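TRAP-type transporter, periplasmic component (Cupriavidus necator, PDB 4P8B) is the periplasmic solute-binding protein of a TRAP-type transporter, binds (S)-2-acetolactate and probably delivers it to the membrane components for uptake. Local coordinates at residues R81-I86 and S102-E107; F111-L116 and K318-W323; E163-E168 and H303-E308; K174-G179 and M197-A202. All blocks are in the same frame, centred on the assembly; numbering follows the deposited sequence.

Contact 1. Residues R81-I86 and S102-E107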
loop_
_atom_site.group_PDB
_atom_site.type_symbol
_atom_site.label_atom_id
_atom_site.label_comp_id
_atom_site.label_asym_id
_atom_site.label_seq_id
_atom_site.Cartn_x
_atom_site.Cartn_y
_atom_site.Cartn_z
ATOM N N ARG A 81 1.960 -10.097 9.490
ATOM C CA ARG A 81 1.513 -11.480 9.454
ATOM C C ARG A 81 0.006 -11.589 9.238
ATOM O O ARG A 81 -0.596 -12.628 9.503
ATOM C CB ARG A 81 1.935 -12.240 10.708
ATOM C CG ARG A 81 1.346 -11.692 11.995
ATOM C CD ARG A 81 1.863 -12.498 13.181
ATOM N NE ARG A 81 1.427 -11.942 14.455
ATOM C CZ ARG A 81 0.274 -12.220 15.048
ATOM N NH1 ARG A 81 -0.575 -13.085 14.512
ATOM N NH2 ARG A 81 -0.019 -11.657 16.222
ATOM N N GLU A 82 -0.600 -10.526 8.734
ATOM C CA GLU A 82 -1.996 -10.551 8.341
ATOM C C GLU A 82 -2.277 -11.621 7.269
ATOM O O GLU A 82 -3.299 -12.308 7.336
ATOM C CB GLU A 82 -2.412 -9.180 7.812
ATOM C CG GLU A 82 -3.906 -9.028 7.589
ATOM C CD GLU A 82 -4.286 -7.755 6.827
ATOM O OE1 GLU A 82 -3.642 -7.464 5.790
ATOM O OE2 GLU A 82 -5.200 -7.025 7.239
ATOM N N PHE A 83 -1.384 -11.783 6.289
ATOM C CA PHE A 83 -1.644 -12.735 5.216
ATOM C C PHE A 83 -1.809 -14.138 5.784
ATOM O O PHE A 83 -2.706 -14.886 5.374
ATOM C CB PHE A 83 -0.529 -12.731 4.170
ATOM C CG PHE A 83 -0.840 -13.565 2.968
ATOM C CD1 PHE A 83 -1.664 -13.059 1.983
ATOM C CD2 PHE A 83 -0.345 -14.854 2.832
ATOM C CE1 PHE A 83 -1.970 -13.781 0.875
ATOM C CE2 PHE A 83 -0.654 -15.604 1.707
ATOM C CZ PHE A 83 -1.483 -15.068 0.733
ATOM N N SER A 84 -0.925 -14.527 6.697
ATOM C CA SER A 84 -1.016 -15.867 7.270
ATOM C C SER A 84 -2.340 -16.062 8.013
ATOM O O SER A 84 -2.951 -17.126 7.955
ATOM C CB SER A 84 0.162 -16.127 8.204
ATOM O OG SER A 84 1.385 -15.840 7.555
ATOM N N ALA A 85 -2.797 -15.025 8.705
ATOM C CA ALA A 85 -4.063 -15.109 9.428
ATOM C C ALA A 85 -5.246 -15.252 8.464
ATOM O O ALA A 85 -6.217 -15.958 8.762
ATOM C CB ALA A 85 -4.235 -13.877 10.330
ATOM N N ILE A 86 -5.167 -14.588 7.307
ATOM C CA ILE A 86 -6.179 -14.786 6.268
ATOM C C ILE A 86 -6.131 -16.221 5.718
ATOM O O ILE A 86 -7.161 -16.872 5.626
ATOM C CB ILE A 86 -6.028 -13.801 5.078
ATOM C CG1 ILE A 86 -6.148 -12.357 5.531
ATOM C CG2 ILE A 86 -7.110 -14.086 4.038
ATOM C CD1 ILE A 86 -5.586 -11.362 4.535
ATOM N N SER A 102 3.943 -8.972 1.498
ATOM C CA SER A 102 5.185 -9.326 0.830
ATOM C C SER A 102 6.038 -10.359 1.582
ATOM O O SER A 102 6.655 -11.185 0.934
ATOM C CB SER A 102 6.015 -8.066 0.559
ATOM O OG SER A 102 5.419 -7.286 -0.452
ATOM N N PRO A 103 6.071 -10.332 2.933
ATOM C CA PRO A 103 6.893 -11.362 3.591
ATOM C C PRO A 103 6.466 -12.791 3.266
ATOM O O PRO A 103 7.321 -13.682 3.238
ATOM C CB PRO A 103 6.720 -11.052 5.088
ATOM C CG PRO A 103 6.410 -9.613 5.117
ATOM C CD PRO A 103 5.568 -9.342 3.908
ATOM N N GLN A 104 5.182 -13.000 2.983
ATOM C CA GLN A 104 4.654 -14.319 2.649
ATOM C C GLN A 104 4.530 -14.574 1.150
ATOM O O GLN A 104 4.539 -15.731 0.723
ATOM C CB GLN A 104 3.274 -14.516 3.270
ATOM C CG GLN A 104 3.286 -14.566 4.787
ATOM C CD GLN A 104 3.281 -13.185 5.416
ATOM O OE1 GLN A 104 2.811 -12.215 4.815
ATOM N NE2 GLN A 104 3.822 -13.085 6.629
ATOM N N VAL A 105 4.385 -13.512 0.364
ATOM C CA VAL A 105 4.168 -13.638 -1.074
ATOM C C VAL A 105 5.207 -12.768 -1.768
ATOM O O VAL A 105 4.997 -11.564 -1.948
ATOM C CB VAL A 105 2.754 -13.197 -1.473
ATOM C CG1 VAL A 105 2.498 -13.518 -2.961
ATOM C CG2 VAL A 105 1.707 -13.872 -0.577
ATOM N N ARG A 106 6.331 -13.367 -2.141
ATOM C CA ARG A 106 7.482 -12.601 -2.631
ATOM C C ARG A 106 7.161 -11.742 -3.847
ATOM O O ARG A 106 7.768 -10.695 -4.036
ATOM C CB ARG A 106 8.663 -13.507 -2.958
ATOM C CG ARG A 106 8.499 -14.250 -4.275
ATOM C CD ARG A 106 9.684 -15.141 -4.581
ATOM N NE ARG A 106 9.636 -16.372 -3.821
ATOM C CZ ARG A 106 8.768 -17.356 -4.056
ATOM N NH1 ARG A 106 7.861 -17.237 -5.018
ATOM N NH2 ARG A 106 8.794 -18.459 -3.320
ATOM N N GLU A 107 6.225 -12.179 -4.679
ATOM C CA GLU A 107 5.907 -11.440 -5.898
ATOM C C GLU A 107 5.329 -10.064 -5.599
ATOM O O GLU A 107 5.424 -9.164 -6.427
ATOM C CB GLU A 107 4.910 -12.227 -6.757
ATOM C CG GLU A 107 5.438 -13.511 -7.352
ATOM C CD GLU A 107 5.477 -14.699 -6.390
ATOM O OE1 GLU A 107 4.958 -14.627 -5.245
ATOM O OE2 GLU A 107 6.054 -15.724 -6.779
HETATM O O HOH W 1 1.145 -10.481 6.164
HETATM O O HOH W 2 3.613 -15.367 8.842
#
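The amide nitrogen of Q104, lying against S84 and the backbone of R81, has two acceptors. It donates to the backbone O of T80 and to a water, with Q104 NE2 3.2 Å from that water's oxygen. The same water is hydrogen-bonded to S84 OG at 2.6 Å, which ties the serine to the glutamine without direct bonding. At the other end of the amide, a second water lies 2.8 Å from Q104 OE1 and accepts from F83 N, an amide in the first turn of helix 82-88 that has no earlier helical carbonyl to bond to. R81, at the N-cap of this helix, forms a salt bridge through NE with D78. Beside the waters the contact turns apolar. Q104 is bent at its second torsion (chi2 83°), which places CD near F83 CB, at 4.0 Å; Q104 OE1 lies 3.4 Å from F83 CB. The F83 and Q104 side chains pass in opposite directions, with ring and amide planes 12° apart. V105 CG2 then covers one face of the ring in a CH-pi contact, 3.8 Å from the centroid of F83 and offset toward the rim. L139 and W101 also touch F83. Water bridging next to a buried aromatic thus joins the start of helix 82-88 to the loop after helix 98-101, in the solute-binding protein fold whose ligand-binding residues Q79 and N100 lie nearby.

Contact 2. Residues F111-L116 and K318-W323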
loop_
_atom_site.group_PDB
_atom_site.type_symbol
_atom_site.label_atom_id
_atom_site.label_comp_id
_atom_site.label_asym_id
_atom_site.label_seq_id
_atom_site.Cartn_x
_atom_site.Cartn_y
_atom_site.Cartn_z
ATOM N N PHE A 111 5.797 -4.230 -6.441
ATOM C CA PHE A 111 5.333 -2.871 -6.296
ATOM C C PHE A 111 6.236 -2.010 -5.406
ATOM O O PHE A 111 6.109 -0.768 -5.375
ATOM C CB PHE A 111 3.882 -2.840 -5.767
ATOM C CG PHE A 111 2.907 -3.540 -6.668
ATOM C CD1 PHE A 111 2.523 -2.955 -7.878
ATOM C CD2 PHE A 111 2.389 -4.779 -6.342
ATOM C CE1 PHE A 111 1.641 -3.590 -8.713
ATOM C CE2 PHE A 111 1.507 -5.418 -7.201
ATOM C CZ PHE A 111 1.134 -4.820 -8.371
ATOM N N SER A 112 7.150 -2.677 -4.699
ATOM C CA SER A 112 8.103 -2.022 -3.821
ATOM C C SER A 112 9.460 -1.806 -4.485
ATOM O O SER A 112 10.361 -1.297 -3.848
ATOM C CB SER A 112 8.300 -2.850 -2.551
ATOM O OG SER A 112 7.048 -2.962 -1.889
ATOM N N LEU A 113 9.643 -2.213 -5.736
ATOM C CA LEU A 113 10.921 -1.966 -6.404
ATOM C C LEU A 113 11.135 -0.474 -6.602
ATOM O O LEU A 113 10.291 0.201 -7.178
ATOM C CB LEU A 113 10.948 -2.645 -7.766
ATOM C CG LEU A 113 11.026 -4.165 -7.764
ATOM C CD1 LEU A 113 10.749 -4.692 -9.172
ATOM C CD2 LEU A 113 12.381 -4.637 -7.266
ATOM N N PRO A 114 12.269 0.053 -6.124
ATOM C CA PRO A 114 12.418 1.517 -6.140
ATOM C C PRO A 114 12.495 2.068 -7.564
ATOM O O PRO A 114 13.286 1.612 -8.375
ATOM C CB PRO A 114 13.720 1.749 -5.350
ATOM C CG PRO A 114 14.455 0.421 -5.403
ATOM C CD PRO A 114 13.369 -0.627 -5.436
ATOM N N PHE A 115 11.607 3.013 -7.862
ATOM C CA PHE A 115 11.554 3.750 -9.121
ATOM C C PHE A 115 11.162 2.905 -10.318
ATOM O O PHE A 115 11.539 3.180 -11.448
ATOM C CB PHE A 115 12.839 4.579 -9.316
ATOM C CG PHE A 115 13.073 5.525 -8.171
ATOM C CD1 PHE A 115 12.322 6.695 -8.071
ATOM C CD2 PHE A 115 13.930 5.206 -7.148
ATOM C CE1 PHE A 115 12.470 7.533 -7.008
ATOM C CE2 PHE A 115 14.079 6.053 -6.081
ATOM C CZ PHE A 115 13.334 7.196 -6.007
ATOM N N LEU A 116 10.344 1.886 -10.067
ATOM C CA LEU A 116 9.714 1.117 -11.142
ATOM C C LEU A 116 8.643 1.899 -11.904
ATOM O O LEU A 116 8.569 1.817 -13.112
ATOM C CB LEU A 116 9.068 -0.150 -10.580
ATOM C CG LEU A 116 8.308 -1.024 -11.580
ATOM C CD1 LEU A 116 9.221 -1.685 -12.589
ATOM C CD2 LEU A 116 7.508 -2.088 -10.836
ATOM N N LYS A 318 20.973 -1.048 -7.615
ATOM C CA LYS A 318 21.523 -2.345 -7.235
ATOM C C LYS A 318 20.499 -3.107 -6.392
ATOM O O LYS A 318 20.340 -4.319 -6.520
ATOM C CB LYS A 318 22.852 -2.183 -6.483
ATOM N N VAL A 319 19.768 -2.394 -5.542
ATOM C CA VAL A 319 18.684 -3.009 -4.780
ATOM C C VAL A 319 17.607 -3.502 -5.746
ATOM O O VAL A 319 17.098 -4.620 -5.633
ATOM C CB VAL A 319 18.070 -2.009 -3.763
ATOM C CG1 VAL A 319 16.802 -2.538 -3.160
ATOM C CG2 VAL A 319 19.076 -1.686 -2.654
ATOM N N TYR A 320 17.229 -2.648 -6.694
ATOM C CA TYR A 320 16.269 -3.030 -7.721
ATOM C C TYR A 320 16.682 -4.331 -8.422
ATOM O O TYR A 320 15.887 -5.255 -8.535
ATOM C CB TYR A 320 16.149 -1.908 -8.738
ATOM C CG TYR A 320 15.155 -2.122 -9.857
ATOM C CD1 TYR A 320 15.440 -2.970 -10.918
ATOM C CD2 TYR A 320 13.956 -1.424 -9.878
ATOM C CE1 TYR A 320 14.545 -3.132 -11.947
ATOM C CE2 TYR A 320 13.070 -1.570 -10.921
ATOM C CZ TYR A 320 13.358 -2.427 -11.940
ATOM O OH TYR A 320 12.433 -2.543 -12.953
ATOM N N ASP A 321 17.933 -4.403 -8.864
ATOM C CA ASP A 321 18.394 -5.553 -9.626
ATOM C C ASP A 321 18.381 -6.818 -8.767
ATOM O O ASP A 321 18.001 -7.905 -9.233
ATOM C CB ASP A 321 19.809 -5.298 -10.158
ATOM C CG ASP A 321 19.861 -4.206 -11.214
ATOM O OD1 ASP A 321 18.811 -3.876 -11.810
ATOM O OD2 ASP A 321 20.972 -3.681 -11.450
ATOM N N LYS A 322 18.797 -6.676 -7.509
ATOM C CA LYS A 322 18.806 -7.795 -6.581
ATOM C C LYS A 322 17.395 -8.352 -6.390
ATOM O O LYS A 322 17.166 -9.565 -6.498
ATOM C CB LYS A 322 19.397 -7.358 -5.235
ATOM C CG LYS A 322 19.240 -8.396 -4.130
ATOM C CD LYS A 322 19.904 -7.931 -2.835
ATOM C CE LYS A 322 19.745 -8.990 -1.748
ATOM N NZ LYS A 322 20.292 -8.575 -0.433
ATOM N N TRP A 323 16.438 -7.468 -6.109
ATOM C CA TRP A 323 15.085 -7.918 -5.825
ATOM C C TRP A 323 14.317 -8.352 -7.077
ATOM O O TRP A 323 13.416 -9.190 -7.004
ATOM C CB TRP A 323 14.333 -6.860 -4.982
ATOM C CG TRP A 323 14.828 -6.913 -3.588
ATOM C CD1 TRP A 323 15.970 -6.337 -3.095
ATOM C CD2 TRP A 323 14.235 -7.614 -2.505
ATOM N NE1 TRP A 323 16.119 -6.645 -1.771
ATOM C CE2 TRP A 323 15.069 -7.434 -1.381
ATOM C CE3 TRP A 323 13.085 -8.397 -2.373
ATOM C CZ2 TRP A 323 14.769 -7.979 -0.143
ATOM C CZ3 TRP A 323 12.794 -8.938 -1.150
ATOM C CH2 TRP A 323 13.639 -8.749 -0.057
#
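L116 meets Y320 with its CD1 methyl 3.3 Å from Y320 OH, reaching the edge of the tyrosine ring near its plane. That is the tight end of the contact, and the two side chains cross at about a right angle. The same ring edge is met by a carbonyl: P114 O lies 3.5 Å from Y320 CD2. L113 approaches obliquely, its CB 3.9 Å from Y320 CD2, while its CD2 methyl bears on W323 CB at 3.7 Å. The tyrosine CG stands anti to the backbone N (chi1 -178°), on the side from which the ring meets L113 CB, P114 O and L116 CD1. This succession is a type II beta turn from L113 to L116, with F115 at the third position in a positive-phi conformation; the turn belongs to the long connection between helices 98-101 and 120-127, and helix 317-327 packs on it. Elsewhere the fit is slacker. P114 CG comes no closer than 4.4 Å to V319 CG1, and V319 also touches L182 and T186 of helix 181-189. The phenol oxygen of Y320 has its polar partner in E336 of helix 329-340, whereas the indole N-H of W323 turns to E185. Toward solvent the helix presents D321 and K322, both exposed and neither touching the turn; the lysine amine forms a salt bridge with E185.

Contact 3. Residues E163-E168 and H303-E308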
loop_
_atom_site.group_PDB
_atom_site.type_symbol
_atom_site.label_atom_id
_atom_site.label_comp_id
_atom_site.label_asym_id
_atom_site.label_seq_id
_atom_site.Cartn_x
_atom_site.Cartn_y
_atom_site.Cartn_z
ATOM N N GLU A 163 14.968 19.297 4.410
ATOM C CA GLU A 163 14.524 18.994 3.062
ATOM C C GLU A 163 15.347 17.870 2.436
ATOM O O GLU A 163 16.569 17.843 2.584
ATOM C CB GLU A 163 14.648 20.259 2.228
ATOM C CG GLU A 163 14.230 20.064 0.804
ATOM C CD GLU A 163 14.299 21.336 -0.016
ATOM O OE1 GLU A 163 15.217 22.163 0.210
ATOM O OE2 GLU A 163 13.431 21.532 -0.890
ATOM N N ILE A 164 14.676 16.948 1.755
ATOM C CA ILE A 164 15.339 15.878 1.015
ATOM C C ILE A 164 15.271 16.154 -0.489
ATOM O O ILE A 164 14.190 16.183 -1.099
ATOM C CB ILE A 164 14.694 14.515 1.316
ATOM C CG1 ILE A 164 14.818 14.177 2.795
ATOM C CG2 ILE A 164 15.301 13.429 0.441
ATOM C CD1 ILE A 164 14.186 12.830 3.165
ATOM N N ARG A 165 16.426 16.427 -1.090
ATOM C CA ARG A 165 16.501 16.616 -2.533
ATOM C C ARG A 165 17.407 15.598 -3.214
ATOM O O ARG A 165 17.363 15.460 -4.429
ATOM C CB ARG A 165 17.021 18.018 -2.858
ATOM C CG ARG A 165 16.174 19.187 -2.349
ATOM C CD ARG A 165 16.499 20.501 -3.116
ATOM N NE ARG A 165 15.956 20.390 -4.471
ATOM C CZ ARG A 165 14.733 20.789 -4.829
ATOM N NH1 ARG A 165 13.942 21.419 -3.965
ATOM N NH2 ARG A 165 14.298 20.578 -6.067
ATOM N N LYS A 166 18.263 14.922 -2.456
ATOM C CA LYS A 166 19.260 14.029 -3.044
ATOM C C LYS A 166 19.618 12.969 -2.015
ATOM O O LYS A 166 19.363 13.145 -0.817
ATOM C CB LYS A 166 20.515 14.817 -3.464
ATOM C CG LYS A 166 21.202 15.551 -2.309
ATOM C CD LYS A 166 22.361 16.408 -2.804
ATOM C CE LYS A 166 23.048 17.145 -1.675
ATOM N NZ LYS A 166 22.172 18.142 -1.026
ATOM N N PRO A 167 20.195 11.845 -2.467
ATOM C CA PRO A 167 20.404 10.737 -1.533
ATOM C C PRO A 167 21.214 11.136 -0.311
ATOM O O PRO A 167 20.955 10.672 0.798
ATOM C CB PRO A 167 21.153 9.716 -2.383
ATOM C CG PRO A 167 20.612 9.930 -3.741
ATOM C CD PRO A 167 20.432 11.430 -3.860
ATOM N N GLU A 168 22.169 12.025 -0.500
ATOM C CA GLU A 168 23.043 12.408 0.586
ATOM C C GLU A 168 22.260 13.029 1.756
ATOM O O GLU A 168 22.655 12.909 2.918
ATOM C CB GLU A 168 24.092 13.382 0.046
ATOM C CG GLU A 168 25.162 12.732 -0.850
ATOM C CD GLU A 168 24.733 12.416 -2.299
ATOM O OE1 GLU A 168 23.701 12.916 -2.806
ATOM O OE2 GLU A 168 25.478 11.654 -2.956
ATOM N N HIS A 303 9.435 19.148 -4.617
ATOM C CA HIS A 303 9.289 18.402 -5.865
ATOM C C HIS A 303 10.653 18.347 -6.543
ATOM O O HIS A 303 11.297 19.371 -6.756
ATOM C CB HIS A 303 8.237 19.096 -6.742
ATOM C CG HIS A 303 6.915 19.272 -6.049
ATOM N ND1 HIS A 303 5.971 18.273 -5.986
ATOM C CD2 HIS A 303 6.397 20.322 -5.362
ATOM C CE1 HIS A 303 4.927 18.694 -5.294
ATOM N NE2 HIS A 303 5.154 19.941 -4.920
ATOM N N LEU A 304 11.108 17.134 -6.853
ATOM C CA LEU A 304 12.429 16.923 -7.447
ATOM C C LEU A 304 12.493 17.315 -8.922
ATOM O O LEU A 304 11.518 17.159 -9.663
ATOM C CB LEU A 304 12.824 15.432 -7.359
ATOM C CG LEU A 304 12.827 14.841 -5.946
ATOM C CD1 LEU A 304 13.264 13.396 -5.995
ATOM C CD2 LEU A 304 13.753 15.637 -5.066
ATOM N N THR A 305 13.647 17.804 -9.343
ATOM C CA THR A 305 13.896 17.943 -10.768
ATOM C C THR A 305 14.023 16.558 -11.400
ATOM O O THR A 305 14.294 15.575 -10.713
ATOM C CB THR A 305 15.176 18.716 -11.025
ATOM O OG1 THR A 305 16.299 17.989 -10.514
ATOM C CG2 THR A 305 15.138 20.097 -10.361
ATOM N N PRO A 306 13.854 16.478 -12.723
ATOM C CA PRO A 306 14.109 15.182 -13.356
ATOM C C PRO A 306 15.519 14.661 -13.059
ATOM O O PRO A 306 15.682 13.476 -12.835
ATOM C CB PRO A 306 13.900 15.474 -14.848
ATOM C CG PRO A 306 12.922 16.595 -14.859
ATOM C CD PRO A 306 13.278 17.453 -13.667
ATOM N N ALA A 307 16.520 15.520 -13.005
ATOM C CA ALA A 307 17.871 15.058 -12.678
ATOM C C ALA A 307 17.974 14.509 -11.244
ATOM O O ALA A 307 18.604 13.479 -11.007
ATOM C CB ALA A 307 18.879 16.161 -12.913
ATOM N N GLU A 308 17.369 15.205 -10.287
ATOM C CA GLU A 308 17.367 14.735 -8.902
ATOM C C GLU A 308 16.672 13.370 -8.797
ATOM O O GLU A 308 17.129 12.477 -8.073
ATOM C CB GLU A 308 16.709 15.770 -7.976
ATOM C CG GLU A 308 17.601 16.954 -7.690
ATOM C CD GLU A 308 16.869 18.103 -7.026
ATOM O OE1 GLU A 308 15.636 18.201 -7.185
ATOM O OE2 GLU A 308 17.554 18.924 -6.401
HETATM O O HOH W 3 18.655 13.727 -6.197
#
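The guanidinium of R165 and the carboxylate of E308 meet with their planes 40° apart, and E308 OE2 sits at the guanidinium edge, in plane. R165 NE is 2.9 Å from E308 OE2 in a nearly straight bond (170°), and R165 NH2 reaches E308 OE1, giving a side-on salt bridge with one oxygen for each nitrogen. The NH2 partner is tilted from the guanidinium plane, though OE1 is met on its syn lone pair. A bend at chi3 (72°) places NE for this grip. NH2 also makes a weak bond to the backbone O of H303, which lies oblique to the group. On the third nitrogen, R165 NH1 donates at 3.1 Å to E163 OE2, approaching from above that carboxylate's plane, so E163, R165 and E308 form one network. E163 OE2 is held in turn by T302. Beside the charged groups, the L304 CD2 methyl rests 3.7 Å from R165 O, and a water donates to both R165 O and E308 O, bridging the two backbones. E308 OE1 serves a second donor, T305 N at 3.0 Å, and E308 N returns a bond to T305 OG1. The positive end of the helix dipole and the arginine would both be expected to stabilise the glutamate's negative charge. The loop between strands 156-159 and 174-177 is thus joined by salt bridge to the start of helix 306-315, where T305 and E308 make a classic capping box.

Contact 4. Residues K174-G179 and M197-A202. With X2X ((2S)-2-hydroxy-2-methyl-3-oxobutanoic acid), chain D.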
loop_
_atom_site.group_PDB
_atom_site.type_symbol
_atom_site.label_atom_id
_atom_site.label_comp_id
_atom_site.label_asym_id
_atom_site.label_seq_id
_atom_site.Cartn_x
_atom_site.Cartn_y
_atom_site.Cartn_z
ATOM N N LYS A 174 16.715 8.572 10.725
ATOM C CA LYS A 174 16.004 7.446 11.314
ATOM C C LYS A 174 14.600 7.417 10.746
ATOM O O LYS A 174 13.709 8.130 11.183
ATOM C CB LYS A 174 15.957 7.579 12.833
ATOM C CG LYS A 174 17.319 7.574 13.486
ATOM C CD LYS A 174 17.189 7.711 15.016
ATOM C CE LYS A 174 18.543 7.765 15.706
ATOM N NZ LYS A 174 19.355 8.943 15.296
ATOM N N LEU A 175 14.410 6.615 9.719
ATOM C CA LEU A 175 13.143 6.599 9.011
ATOM C C LEU A 175 12.397 5.319 9.322
ATOM O O LEU A 175 12.951 4.237 9.231
ATOM C CB LEU A 175 13.368 6.726 7.510
ATOM C CG LEU A 175 13.924 8.101 7.118
ATOM C CD1 LEU A 175 14.264 8.106 5.633
ATOM C CD2 LEU A 175 12.937 9.213 7.467
ATOM N N ARG A 176 11.150 5.448 9.743
ATOM C CA ARG A 176 10.321 4.265 9.902
ATOM C C ARG A 176 9.913 3.710 8.551
ATOM O O ARG A 176 9.507 4.455 7.666
ATOM C CB ARG A 176 9.082 4.601 10.733
ATOM C CG ARG A 176 8.099 3.443 10.917
ATOM C CD ARG A 176 7.075 3.463 9.809
ATOM N NE ARG A 176 6.140 2.351 9.920
ATOM C CZ ARG A 176 5.080 2.207 9.133
ATOM N NH1 ARG A 176 4.804 3.087 8.191
ATOM N NH2 ARG A 176 4.279 1.161 9.316
ATOM N N VAL A 177 9.970 2.377 8.448
ATOM C CA VAL A 177 9.431 1.630 7.321
ATOM C C VAL A 177 8.586 0.481 7.878
ATOM O O VAL A 177 8.644 0.172 9.074
ATOM C CB VAL A 177 10.556 1.114 6.379
ATOM C CG1 VAL A 177 11.319 2.295 5.745
ATOM C CG2 VAL A 177 11.492 0.172 7.094
ATOM N N VAL A 178 7.819 -0.172 7.016
ATOM C CA VAL A 178 7.108 -1.380 7.396
ATOM C C VAL A 178 8.130 -2.495 7.450
ATOM O O VAL A 178 9.147 -2.434 6.743
ATOM C CB VAL A 178 6.029 -1.714 6.351
ATOM C CG1 VAL A 178 5.336 -3.017 6.691
ATOM C CG2 VAL A 178 5.026 -0.580 6.249
ATOM N N GLY A 179 7.860 -3.542 8.219
ATOM C CA GLY A 179 8.771 -4.670 8.335
ATOM C C GLY A 179 8.798 -5.619 7.151
ATOM O O GLY A 179 8.478 -6.793 7.290
HETATM N N MSE A 197 8.612 -0.998 11.768
HETATM C CA MSE A 197 7.563 -1.179 12.757
HETATM C C MSE A 197 6.186 -1.020 12.144
HETATM O O MSE A 197 6.030 -0.462 11.068
HETATM C CB MSE A 197 7.736 -0.217 13.924
HETATM C CG MSE A 197 7.493 1.200 13.552
HETATM SE SE MSE A 197 8.166 2.495 14.878
HETATM C CE MSE A 197 10.026 2.295 14.543
ATOM N N SER A 198 5.198 -1.596 12.826
ATOM C CA SER A 198 3.819 -1.518 12.384
ATOM C C SER A 198 3.311 -0.099 12.330
ATOM O O SER A 198 3.890 0.821 12.931
ATOM C CB SER A 198 2.921 -2.295 13.336
ATOM O OG SER A 198 2.887 -1.625 14.596
ATOM N N TRP A 199 2.206 0.100 11.627
ATOM C CA TRP A 199 1.573 1.400 11.556
ATOM C C TRP A 199 1.211 1.876 12.981
ATOM O O TRP A 199 1.432 3.036 13.323
ATOM C CB TRP A 199 0.332 1.332 10.673
ATOM C CG TRP A 199 -0.522 2.559 10.717
ATOM C CD1 TRP A 199 -1.760 2.665 11.265
ATOM C CD2 TRP A 199 -0.181 3.855 10.236
ATOM N NE1 TRP A 199 -2.223 3.948 11.133
ATOM C CE2 TRP A 199 -1.271 4.701 10.507
ATOM C CE3 TRP A 199 0.944 4.385 9.606
ATOM C CZ2 TRP A 199 -1.282 6.045 10.141
ATOM C CZ3 TRP A 199 0.938 5.738 9.252
ATOM C CH2 TRP A 199 -0.173 6.545 9.533
ATOM N N ALA A 200 0.712 0.985 13.831
ATOM C CA ALA A 200 0.393 1.395 15.201
ATOM C C ALA A 200 1.651 1.918 15.904
ATOM O O ALA A 200 1.651 2.966 16.584
ATOM C CB ALA A 200 -0.214 0.240 15.990
ATOM N N ASP A 201 2.736 1.172 15.791
ATOM C CA ASP A 201 3.944 1.520 16.515
ATOM C C ASP A 201 4.627 2.789 15.958
ATOM O O ASP A 201 5.344 3.496 16.676
ATOM C CB ASP A 201 4.904 0.326 16.524
ATOM C CG ASP A 201 4.498 -0.744 17.513
ATOM O OD1 ASP A 201 3.678 -0.450 18.411
ATOM O OD2 ASP A 201 5.036 -1.861 17.421
ATOM N N ALA A 202 4.389 3.081 14.691
ATOM C CA ALA A 202 4.944 4.272 14.098
ATOM C C ALA A 202 4.458 5.547 14.761
ATOM O O ALA A 202 5.204 6.527 14.826
ATOM C CB ALA A 202 4.624 4.296 12.614
HETATM O OAD X2X D . 2.004 0.882 7.665
HETATM C CAH X2X D . 1.804 1.723 6.730
HETATM O OAE X2X D . 2.623 2.661 6.500
HETATM C CAI X2X D . 0.592 1.610 5.865
HETATM C CAB X2X D . -0.622 1.945 6.705
HETATM O OAF X2X D . 0.731 2.368 4.697
HETATM C CAG X2X D . 0.555 0.181 5.429
HETATM O OAC X2X D . -0.178 -0.625 6.003
HETATM C CAA X2X D . 1.432 -0.281 4.315
#
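R176 and M197, the latter built as selenomethionine, bury the most surface here. The arginine side chain bends at chi2 (-91°), which brings CD beside the A202 methyl; that methyl, A202 CB, lies 3.7 Å from R176 NE, over one face of the guanidinium. The two larger side chains cross obliquely, with R176 CG 3.5 Å from M197 CG. R176 NE and NH2 both donate to the single atom M197 O, each at 3.0 Å, and M197 N in turn donates to V177 O. NH2 keeps its other hydrogen for the ligand: R176 NH2 to OAD of the acetolactate carboxylate is 2.8 Å (178°). NH1 bonds to OAE equally straight (176°). W199 offers a ring face to the ligand methyl CAB, while V178 CG2 approaches OAD. N216, Q79, R155 and N100 also hydrogen-bond the ligand. With the backbone carbonyl fixing its rotation, the arginine presents two N-H groups aligned to a carboxylate, consistent with the acid recognition usual among TRAP solute-binding proteins.

Followed from the N terminus, contact 1 closes first, a short loop of 15 residues running through strand 93-97 and helix 98-101. A few residues on, 111-116 opens contact 2 and waits some 200 residues for helix 317-327. Inside that long loop lies contact 3, joining 163-168 to the start of helix 306-315, and inside contact 3 lies contact 4, between strand 174-177 and helix 199-208. The order is thus one contact in series followed by three nested, none crossing. Contacts 1 and 4 touch, P103 CG lying 4.1 Å from G179 O, and contact 4 holds ligand-binding residues; contact 3 is remote from the pocket, while helices 306-315 and 317-327 follow each other to connect contacts 3 and 2.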